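Geranylgeranyl Pyrophosphate Synthetase (Geoglobus acetivorans, PDB 5JFQ) catalyses the stepwise addition of three isopentenyl diphosphate units to dimethylallyl diphosphate, yielding mainly geranylgeranyl diphosphate with smaller amounts of farnesyl diphosphate. Local coordinates at residues B[296-301]-B[308-313]; B[25-28]-B[32-35]; B[155-160]-B[165-170]. All coordinates share one frame; numbering follows the deposited sequence.

Contact 1: B[296-301]-B[308-313]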
loop_
_atom_site.group_PDB
_atom_site.type_symbol
_atom_site.label_atom_id
_atom_site.label_comp_id
_atom_site.label_asym_id
_atom_site.label_seq_id
_atom_site.Cartn_x
_atom_site.Cartn_y
_atom_site.Cartn_z
ATOM N N LYS B 296 11.313 -10.510 -30.088
ATOM C CA LYS B 296 12.144 -11.705 -30.157
ATOM C C LYS B 296 12.025 -12.543 -28.902
ATOM O O LYS B 296 12.337 -13.739 -28.932
ATOM C CB LYS B 296 13.607 -11.327 -30.389
ATOM N N ASN B 297 11.577 -11.944 -27.802
ATOM C CA ASN B 297 11.284 -12.728 -26.614
ATOM C C ASN B 297 9.918 -13.382 -26.728
ATOM O O ASN B 297 9.749 -14.557 -26.376
ATOM C CB ASN B 297 11.356 -11.846 -25.375
ATOM C CG ASN B 297 12.077 -12.520 -24.243
ATOM O OD1 ASN B 297 11.539 -13.410 -23.605
ATOM N ND2 ASN B 297 13.319 -12.126 -24.007
ATOM N N LEU B 298 8.945 -12.641 -27.256
ATOM C CA LEU B 298 7.560 -13.082 -27.399
ATOM C C LEU B 298 7.406 -14.268 -28.353
ATOM O O LEU B 298 6.298 -14.805 -28.485
ATOM C CB LEU B 298 6.734 -11.885 -27.862
ATOM C CG LEU B 298 5.219 -11.933 -27.861
ATOM C CD1 LEU B 298 4.756 -12.463 -26.532
ATOM C CD2 LEU B 298 4.699 -10.533 -28.108
ATOM N N GLU B 299 8.508 -14.699 -28.977
ATOM C CA GLU B 299 8.485 -15.777 -29.961
ATOM C C GLU B 299 8.220 -17.142 -29.323
ATOM O O GLU B 299 7.675 -18.042 -29.979
ATOM C CB GLU B 299 9.817 -15.773 -30.719
ATOM C CG GLU B 299 10.090 -16.988 -31.582
ATOM C CD GLU B 299 11.366 -16.836 -32.386
ATOM O OE1 GLU B 299 12.056 -15.804 -32.196
ATOM O OE2 GLU B 299 11.670 -17.743 -33.202
ATOM N N VAL B 300 8.584 -17.308 -28.050
ATOM C CA VAL B 300 8.354 -18.554 -27.334
ATOM C C VAL B 300 6.875 -18.921 -27.293
ATOM O O VAL B 300 6.528 -20.091 -27.102
ATOM C CB VAL B 300 8.992 -18.409 -25.933
ATOM C CG1 VAL B 300 8.307 -19.277 -24.890
ATOM C CG2 VAL B 300 10.486 -18.723 -26.011
ATOM N N ILE B 301 5.994 -17.966 -27.519
ATOM C CA ILE B 301 4.558 -18.215 -27.546
ATOM C C ILE B 301 4.135 -18.557 -28.967
ATOM O O ILE B 301 4.726 -18.080 -29.940
ATOM C CB ILE B 301 3.791 -16.997 -26.995
ATOM C CG1 ILE B 301 3.992 -16.916 -25.486
ATOM C CG2 ILE B 301 2.298 -17.058 -27.353
ATOM C CD1 ILE B 301 2.893 -16.182 -24.781
ATOM N N ASN B 308 0.567 -11.614 -32.305
ATOM C CA ASN B 308 0.937 -10.498 -33.164
ATOM C C ASN B 308 0.339 -9.190 -32.676
ATOM O O ASN B 308 0.848 -8.119 -33.021
ATOM C CB ASN B 308 0.497 -10.772 -34.606
ATOM C CG ASN B 308 1.131 -12.022 -35.180
ATOM O OD1 ASN B 308 2.305 -12.315 -34.931
ATOM N ND2 ASN B 308 0.354 -12.774 -35.947
ATOM N N TYR B 309 -0.727 -9.250 -31.881
ATOM C CA TYR B 309 -1.273 -8.025 -31.313
ATOM C C TYR B 309 -0.329 -7.438 -30.264
ATOM O O TYR B 309 -0.065 -6.228 -30.259
ATOM C CB TYR B 309 -2.656 -8.308 -30.738
ATOM C CG TYR B 309 -3.722 -8.431 -31.806
ATOM C CD1 TYR B 309 -3.540 -7.864 -33.064
ATOM C CD2 TYR B 309 -4.919 -9.106 -31.555
ATOM C CE1 TYR B 309 -4.519 -7.965 -34.043
ATOM C CE2 TYR B 309 -5.901 -9.211 -32.527
ATOM C CZ TYR B 309 -5.696 -8.640 -33.766
ATOM O OH TYR B 309 -6.670 -8.742 -34.730
ATOM N N LEU B 310 0.209 -8.281 -29.382
ATOM C CA LEU B 310 1.267 -7.821 -28.496
ATOM C C LEU B 310 2.429 -7.245 -29.289
ATOM O O LEU B 310 3.059 -6.276 -28.853
ATOM C CB LEU B 310 1.738 -8.968 -27.608
ATOM C CG LEU B 310 0.620 -9.693 -26.858
ATOM C CD1 LEU B 310 1.088 -11.051 -26.391
ATOM C CD2 LEU B 310 0.130 -8.868 -25.687
ATOM N N VAL B 311 2.721 -7.814 -30.460
ATOM C CA VAL B 311 3.821 -7.300 -31.274
ATOM C C VAL B 311 3.518 -5.881 -31.727
ATOM O O VAL B 311 4.258 -4.940 -31.418
ATOM C CB VAL B 311 4.093 -8.223 -32.473
ATOM C CG1 VAL B 311 5.235 -7.669 -33.303
ATOM C CG2 VAL B 311 4.420 -9.620 -31.993
ATOM N N GLU B 312 2.424 -5.709 -32.473
ATOM C CA GLU B 312 2.040 -4.375 -32.923
ATOM C C GLU B 312 1.939 -3.413 -31.747
ATOM O O GLU B 312 2.205 -2.212 -31.891
ATOM C CB GLU B 312 0.713 -4.445 -33.690
ATOM C CG GLU B 312 0.732 -5.428 -34.878
ATOM C CD GLU B 312 -0.664 -5.808 -35.394
ATOM O OE1 GLU B 312 -1.590 -4.960 -35.341
ATOM O OE2 GLU B 312 -0.833 -6.961 -35.858
ATOM N N LEU B 313 1.604 -3.934 -30.568
ATOM C CA LEU B 313 1.447 -3.094 -29.387
ATOM C C LEU B 313 2.800 -2.639 -28.850
ATOM O O LEU B 313 2.982 -1.461 -28.513
ATOM C CB LEU B 313 0.656 -3.864 -28.330
ATOM C CG LEU B 313 0.545 -3.338 -26.906
ATOM C CD1 LEU B 313 -0.215 -2.028 -26.880
ATOM C CD2 LEU B 313 -0.161 -4.387 -26.071
#
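L298 reaches across to L310 and V311 as a purely apolar branch. Its CB sets out toward the facing helix, and with CG anti to the backbone N (chi1 -169°) the fork is carried on in that direction, and both methyls touch L310. CD1 meets its counterpart in L310, with 3.9 Å between L298 CD1 and L310 CD1. CD2 lies nearer the helix backbone, 3.4 Å from L310 CB, and it also touches V311, at 4.0 Å from V311 CG2. The two leucine side chains cross at about a right angle.

The contact closes a corner in this all-helical isoprenoid synthase fold. Helix 280-298 leads into a type I beta turn from L298 to I301, and the chain then returns as helix 305-316, which packs back against L298. Leucine suits position 298 because its forked tip can serve two neighbouring residues of one helix at once. L310 is likewise buried, facing L54 and A58 of helix 47-58, while the backbone O of L310 is hydrogen-bonded to Y204 OH. L298 also packs against L201 and Y204, which belong to helix 195-221.

Contact 2: B[25-28]-B[32-35]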
loop_
_atom_site.group_PDB
_atom_site.type_symbol
_atom_site.label_atom_id
_atom_site.label_comp_id
_atom_site.label_asym_id
_atom_site.label_seq_id
_atom_site.Cartn_x
_atom_site.Cartn_y
_atom_site.Cartn_z
ATOM N N LYS B 25 -16.148 0.766 -7.322
ATOM C CA LYS B 25 -17.217 1.716 -7.101
ATOM C C LYS B 25 -16.758 2.818 -6.149
ATOM O O LYS B 25 -15.812 2.653 -5.377
ATOM C CB LYS B 25 -18.438 0.999 -6.535
ATOM C CG LYS B 25 -19.602 0.969 -7.473
ATOM C CD LYS B 25 -19.613 -0.318 -8.288
ATOM C CE LYS B 25 -20.111 -1.486 -7.449
ATOM N NZ LYS B 25 -20.366 -2.716 -8.249
ATOM N N GLU B 26 -17.438 3.958 -6.213
ATOM C CA GLU B 26 -17.314 4.928 -5.139
ATOM C C GLU B 26 -18.202 4.504 -3.983
ATOM O O GLU B 26 -19.203 3.807 -4.163
ATOM C CB GLU B 26 -17.676 6.335 -5.611
ATOM C CG GLU B 26 -16.685 6.914 -6.603
ATOM C CD GLU B 26 -16.939 8.374 -6.909
ATOM O OE1 GLU B 26 -17.106 9.162 -5.950
ATOM O OE2 GLU B 26 -16.978 8.725 -8.110
ATOM N N GLN B 27 -17.831 4.940 -2.790
ATOM C CA GLN B 27 -18.341 4.365 -1.554
ATOM C C GLN B 27 -18.119 5.406 -0.452
ATOM O O GLN B 27 -17.592 6.493 -0.709
ATOM C CB GLN B 27 -17.638 3.025 -1.330
ATOM C CG GLN B 27 -18.019 2.203 -0.132
ATOM C CD GLN B 27 -16.949 1.159 0.138
ATOM O OE1 GLN B 27 -16.427 0.552 -0.808
ATOM N NE2 GLN B 27 -16.575 0.977 1.419
ATOM N N GLU B 28 -18.583 5.083 0.817
ATOM C CA GLU B 28 -18.239 6.052 1.850
ATOM C C GLU B 28 -16.903 5.694 2.495
ATOM O O GLU B 28 -16.489 4.538 2.464
ATOM C CB GLU B 28 -19.319 6.102 2.920
ATOM C CG GLU B 28 -20.540 6.929 2.534
ATOM C CD GLU B 28 -20.297 8.436 2.672
ATOM O OE1 GLU B 28 -21.081 9.228 2.092
ATOM O OE2 GLU B 28 -19.329 8.833 3.369
ATOM N N LEU B 32 -12.842 10.119 0.577
ATOM C CA LEU B 32 -11.742 9.211 0.269
ATOM C C LEU B 32 -11.902 8.582 -1.112
ATOM O O LEU B 32 -10.924 8.438 -1.862
ATOM C CB LEU B 32 -11.657 8.137 1.351
ATOM C CG LEU B 32 -10.583 7.068 1.174
ATOM C CD1 LEU B 32 -9.202 7.720 1.083
ATOM C CD2 LEU B 32 -10.641 6.031 2.303
ATOM N N TYR B 33 -13.127 8.226 -1.477
ATOM C CA TYR B 33 -13.323 7.516 -2.731
ATOM C C TYR B 33 -13.410 8.465 -3.917
ATOM O O TYR B 33 -13.024 8.089 -5.032
ATOM C CB TYR B 33 -14.556 6.613 -2.622
ATOM C CG TYR B 33 -14.248 5.355 -1.841
ATOM C CD1 TYR B 33 -14.435 5.297 -0.465
ATOM C CD2 TYR B 33 -13.703 4.246 -2.472
ATOM C CE1 TYR B 33 -14.127 4.150 0.251
ATOM C CE2 TYR B 33 -13.389 3.092 -1.764
ATOM C CZ TYR B 33 -13.607 3.047 -0.407
ATOM O OH TYR B 33 -13.286 1.898 0.290
ATOM N N ARG B 34 -13.888 9.694 -3.704
ATOM C CA ARG B 34 -13.819 10.692 -4.762
ATOM C C ARG B 34 -12.376 10.866 -5.200
ATOM O O ARG B 34 -12.074 10.881 -6.400
ATOM C CB ARG B 34 -14.417 12.005 -4.262
ATOM C CG ARG B 34 -15.198 12.832 -5.284
ATOM C CD ARG B 34 -15.644 14.160 -4.642
ATOM N NE ARG B 34 -16.385 13.932 -3.396
ATOM C CZ ARG B 34 -16.377 14.753 -2.343
ATOM N NH1 ARG B 34 -15.643 15.871 -2.366
ATOM N NH2 ARG B 34 -17.101 14.447 -1.259
ATOM N N ALA B 35 -11.464 10.914 -4.226
ATOM C CA ALA B 35 -10.040 10.975 -4.514
ATOM C C ALA B 35 -9.539 9.674 -5.129
ATOM O O ALA B 35 -8.763 9.691 -6.092
ATOM C CB ALA B 35 -9.265 11.298 -3.233
#
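The ring of Y33 has the CB of Q27 over the centre of one face, a CH-pi contact in which Q27 CB stands 3.9 Å from the Y33 ring centroid and 7° off the ring normal. Two backbone carbonyls approach the ring obliquely: E28 O comes within 3.3 Å of Y33 CE1, and K25 O lies 3.9 Å from Y33 CD2. V145 of the second subunit and E118 of helix 105-123 also pack on the tyrosine.

The second flat group, the Q27 amide, runs beside the ring in the same direction, its plane turned 28° from the ring plane. Having CG anti to the backbone N (chi1 -178°) and an extended chain keeps Q27 alongside the tyrosine as far as the hydroxyl, where Q27 NE2 is 3.6 Å from Y33 OH. That hydroxyl is hydrogen-bonded to E149 OE2 of the second subunit, so tyrosine suits the place by offering a broad apolar face to the loop and a polar end to the dimer partner.

E26 reaches past the tyrosine to the following residue, with E26 OE1 3.8 Å from R34 CA. Its other oxygen, OE2, forms a salt bridge with K41, whereas the charged groups of E26 and R34 do not touch, E26 OE1 and R34 NE being 5.5 Å apart.

Loop 25-28 is therefore held to helix 30-36 mainly by van der Waals and CH-pi contact with one aromatic ring, while the salt bridge of E26 and the hydrogen bond of Y33 OH lead elsewhere, the latter into the homodimer interface.

Contact 3: B[155-160]-B[165-170]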
loop_
_atom_site.group_PDB
_atom_site.type_symbol
_atom_site.label_atom_id
_atom_site.label_comp_id
_atom_site.label_asym_id
_atom_site.label_seq_id
_atom_site.Cartn_x
_atom_site.Cartn_y
_atom_site.Cartn_z
ATOM N N MET B 155 14.117 9.393 -7.850
ATOM C CA MET B 155 14.183 10.643 -7.109
ATOM C C MET B 155 15.570 10.867 -6.540
ATOM O O MET B 155 16.056 12.004 -6.513
ATOM C CB MET B 155 13.139 10.652 -6.005
ATOM C CG MET B 155 11.720 10.613 -6.523
ATOM S SD MET B 155 10.562 10.917 -5.189
ATOM C CE MET B 155 11.192 9.781 -3.953
ATOM N N SER B 156 16.227 9.797 -6.085
ATOM C CA SER B 156 17.626 9.916 -5.683
ATOM C C SER B 156 18.496 10.437 -6.823
ATOM O O SER B 156 19.462 11.166 -6.578
ATOM C CB SER B 156 18.156 8.571 -5.203
ATOM O OG SER B 156 18.480 7.740 -6.312
ATOM N N PHE B 157 18.173 10.058 -8.067
ATOM C CA PHE B 157 18.932 10.511 -9.229
ATOM C C PHE B 157 18.935 12.035 -9.330
ATOM O O PHE B 157 19.962 12.635 -9.673
ATOM C CB PHE B 157 18.349 9.915 -10.516
ATOM C CG PHE B 157 18.594 8.430 -10.701
ATOM C CD1 PHE B 157 19.475 7.732 -9.891
ATOM C CD2 PHE B 157 17.930 7.732 -11.712
ATOM C CE1 PHE B 157 19.691 6.365 -10.086
ATOM C CE2 PHE B 157 18.143 6.370 -11.910
ATOM C CZ PHE B 157 19.025 5.688 -11.099
ATOM N N GLU B 158 17.792 12.671 -9.040
ATOM C CA GLU B 158 17.648 14.113 -9.227
ATOM C C GLU B 158 18.807 14.866 -8.591
ATOM O O GLU B 158 19.425 15.731 -9.219
ATOM C CB GLU B 158 16.310 14.599 -8.644
ATOM C CG GLU B 158 16.176 16.146 -8.578
ATOM C CD GLU B 158 14.806 16.655 -8.097
ATOM O OE1 GLU B 158 14.572 16.717 -6.869
ATOM O OE2 GLU B 158 13.966 17.014 -8.953
ATOM N N GLU B 159 19.134 14.531 -7.353
ATOM C CA GLU B 159 20.176 15.252 -6.643
ATOM C C GLU B 159 21.582 14.744 -6.976
ATOM O O GLU B 159 22.564 15.449 -6.720
ATOM C CB GLU B 159 19.875 15.170 -5.149
ATOM C CG GLU B 159 20.975 15.599 -4.233
ATOM C CD GLU B 159 21.924 14.468 -3.929
ATOM O OE1 GLU B 159 21.743 13.368 -4.500
ATOM O OE2 GLU B 159 22.851 14.670 -3.125
ATOM N N ARG B 160 21.712 13.548 -7.540
ATOM C CA ARG B 160 23.028 13.088 -7.960
ATOM C C ARG B 160 23.570 13.989 -9.062
ATOM O O ARG B 160 22.814 14.593 -9.829
ATOM C CB ARG B 160 22.959 11.647 -8.456
ATOM C CG ARG B 160 22.632 10.653 -7.364
ATOM C CD ARG B 160 23.870 9.932 -6.871
ATOM N NE ARG B 160 24.540 9.262 -7.972
ATOM C CZ ARG B 160 24.150 8.100 -8.495
ATOM N NH1 ARG B 160 23.085 7.455 -8.019
ATOM N NH2 ARG B 160 24.824 7.579 -9.508
ATOM N N GLU B 165 24.198 5.015 -17.399
ATOM C CA GLU B 165 23.100 4.386 -18.130
ATOM C C GLU B 165 22.583 3.152 -17.393
ATOM O O GLU B 165 21.368 2.945 -17.290
ATOM C CB GLU B 165 23.558 4.026 -19.548
ATOM C CG GLU B 165 22.486 3.378 -20.416
ATOM C CD GLU B 165 22.888 3.258 -21.884
ATOM O OE1 GLU B 165 23.262 2.147 -22.334
ATOM O OE2 GLU B 165 22.822 4.286 -22.590
ATOM N N SER B 166 23.493 2.344 -16.846
ATOM C CA SER B 166 23.104 1.125 -16.147
ATOM C C SER B 166 22.160 1.427 -14.985
ATOM O O SER B 166 21.002 0.990 -14.990
ATOM C CB SER B 166 24.352 0.385 -15.669
ATOM O OG SER B 166 25.229 0.142 -16.756
ATOM N N GLU B 167 22.640 2.178 -13.981
ATOM C CA GLU B 167 21.782 2.574 -12.865
ATOM C C GLU B 167 20.459 3.118 -13.370
ATOM O O GLU B 167 19.387 2.712 -12.900
ATOM C CB GLU B 167 22.446 3.637 -11.989
ATOM C CG GLU B 167 23.928 3.531 -11.802
ATOM C CD GLU B 167 24.456 4.730 -11.054
ATOM O OE1 GLU B 167 23.628 5.401 -10.395
ATOM O OE2 GLU B 167 25.676 5.010 -11.143
ATOM N N TYR B 168 20.516 4.039 -14.337
ATOM C CA TYR B 168 19.288 4.627 -14.856
ATOM C C TYR B 168 18.381 3.559 -15.453
ATOM O O TYR B 168 17.158 3.610 -15.288
ATOM C CB TYR B 168 19.607 5.686 -15.909
ATOM C CG TYR B 168 18.433 6.029 -16.794
ATOM C CD1 TYR B 168 18.188 5.324 -17.972
ATOM C CD2 TYR B 168 17.556 7.046 -16.448
ATOM C CE1 TYR B 168 17.102 5.622 -18.778
ATOM C CE2 TYR B 168 16.471 7.354 -17.255
ATOM C CZ TYR B 168 16.252 6.638 -18.415
ATOM O OH TYR B 168 15.180 6.934 -19.222
ATOM N N LEU B 169 18.962 2.589 -16.161
ATOM C CA LEU B 169 18.138 1.596 -16.833
ATOM C C LEU B 169 17.638 0.539 -15.864
ATOM O O LEU B 169 16.577 -0.055 -16.094
ATOM C CB LEU B 169 18.906 0.953 -17.988
ATOM C CG LEU B 169 18.957 1.760 -19.289
ATOM C CD1 LEU B 169 19.728 1.002 -20.337
ATOM C CD2 LEU B 169 17.564 2.109 -19.800
ATOM N N GLU B 170 18.375 0.289 -14.780
ATOM C CA GLU B 170 17.812 -0.539 -13.723
ATOM C C GLU B 170 16.648 0.172 -13.046
ATOM O O GLU B 170 15.662 -0.472 -12.662
ATOM C CB GLU B 170 18.888 -0.921 -12.705
ATOM C CG GLU B 170 18.406 -1.948 -11.684
ATOM C CD GLU B 170 17.687 -3.127 -12.334
ATOM O OE1 GLU B 170 18.135 -3.580 -13.413
ATOM O OE2 GLU B 170 16.670 -3.595 -11.772
#
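R160 and E167 are joined by a salt bridge centred on a single carboxylate oxygen. The main bond runs from R160 NH2 to E167 OE1 at 2.6 Å, with an N-H...O angle of 163°. It uses the syn lone pair of the oxygen, which lies almost in the guanidinium plane. R160 NH1 adds a weak, more bent bond to the same E167 OE1 at 3.2 Å. The two flat groups are nearly coplanar, 25° apart, and the carboxylate sits at the guanidinium edge. The arginine chain folds at chi2 and chi3 to bring that edge round, while the glutamate stays extended beyond CG. Arginine suits the site because its flat edge presents NH1 and NH2 together to one oxygen, and NH2 also makes a weak hydrogen bond to S162 O. Replacing R160 by alanine takes away the guanidinium, and the E167 carboxylate would probably be left without its cationic mate across the linking loop.

This pairing spans the reversal of the chain between helix 130-159 and helix 165-190, two long helices of the all-alpha prenyltransferase fold. Helix 165-190 also carries K175 and T176, which by similarity bind dimethylallyl diphosphate.

Aromatic and apolar contacts form the buried side. With CG of F157 anti to the carbonyl carbon (chi1 -71°), the far end of the ring, CE2 and CZ, meets the facing backbone. At the ring edge, F157 CZ is 3.5 Å from the backbone E167 O, where a polarised aromatic C-H is probably favourable. F157 CE2 lies 3.6 Å from Y168 CA, in an oblique approach, and 4.3 Å from Y168 CB. Y168 also packs on L242 and I245 of helix 242-249. Its side chain is about 4 Å from that of Q213, another residue that probably binds dimethylallyl diphosphate.

Overall arrangement
All three contacts join neighbouring parts of the chain across a short loop or turn, but no helix is shared among them. Contact 1 is buried and wholly aliphatic, fitting its place between two successive helices near the C-terminus. Contact 2 is at the surface, some 38 Å from contact 1 between centres and on the opposite side of the chain's centre; it sets a polar loop on one aromatic ring beside the second subunit. Contact 3 is intermediate, partly buried, with an ion pair at its rim and aromatic residues inside, and of the three it comes nearest to residues that probably bind substrate. None touches another: contacts 1 and 3 are about 14 Å apart at their nearest atoms.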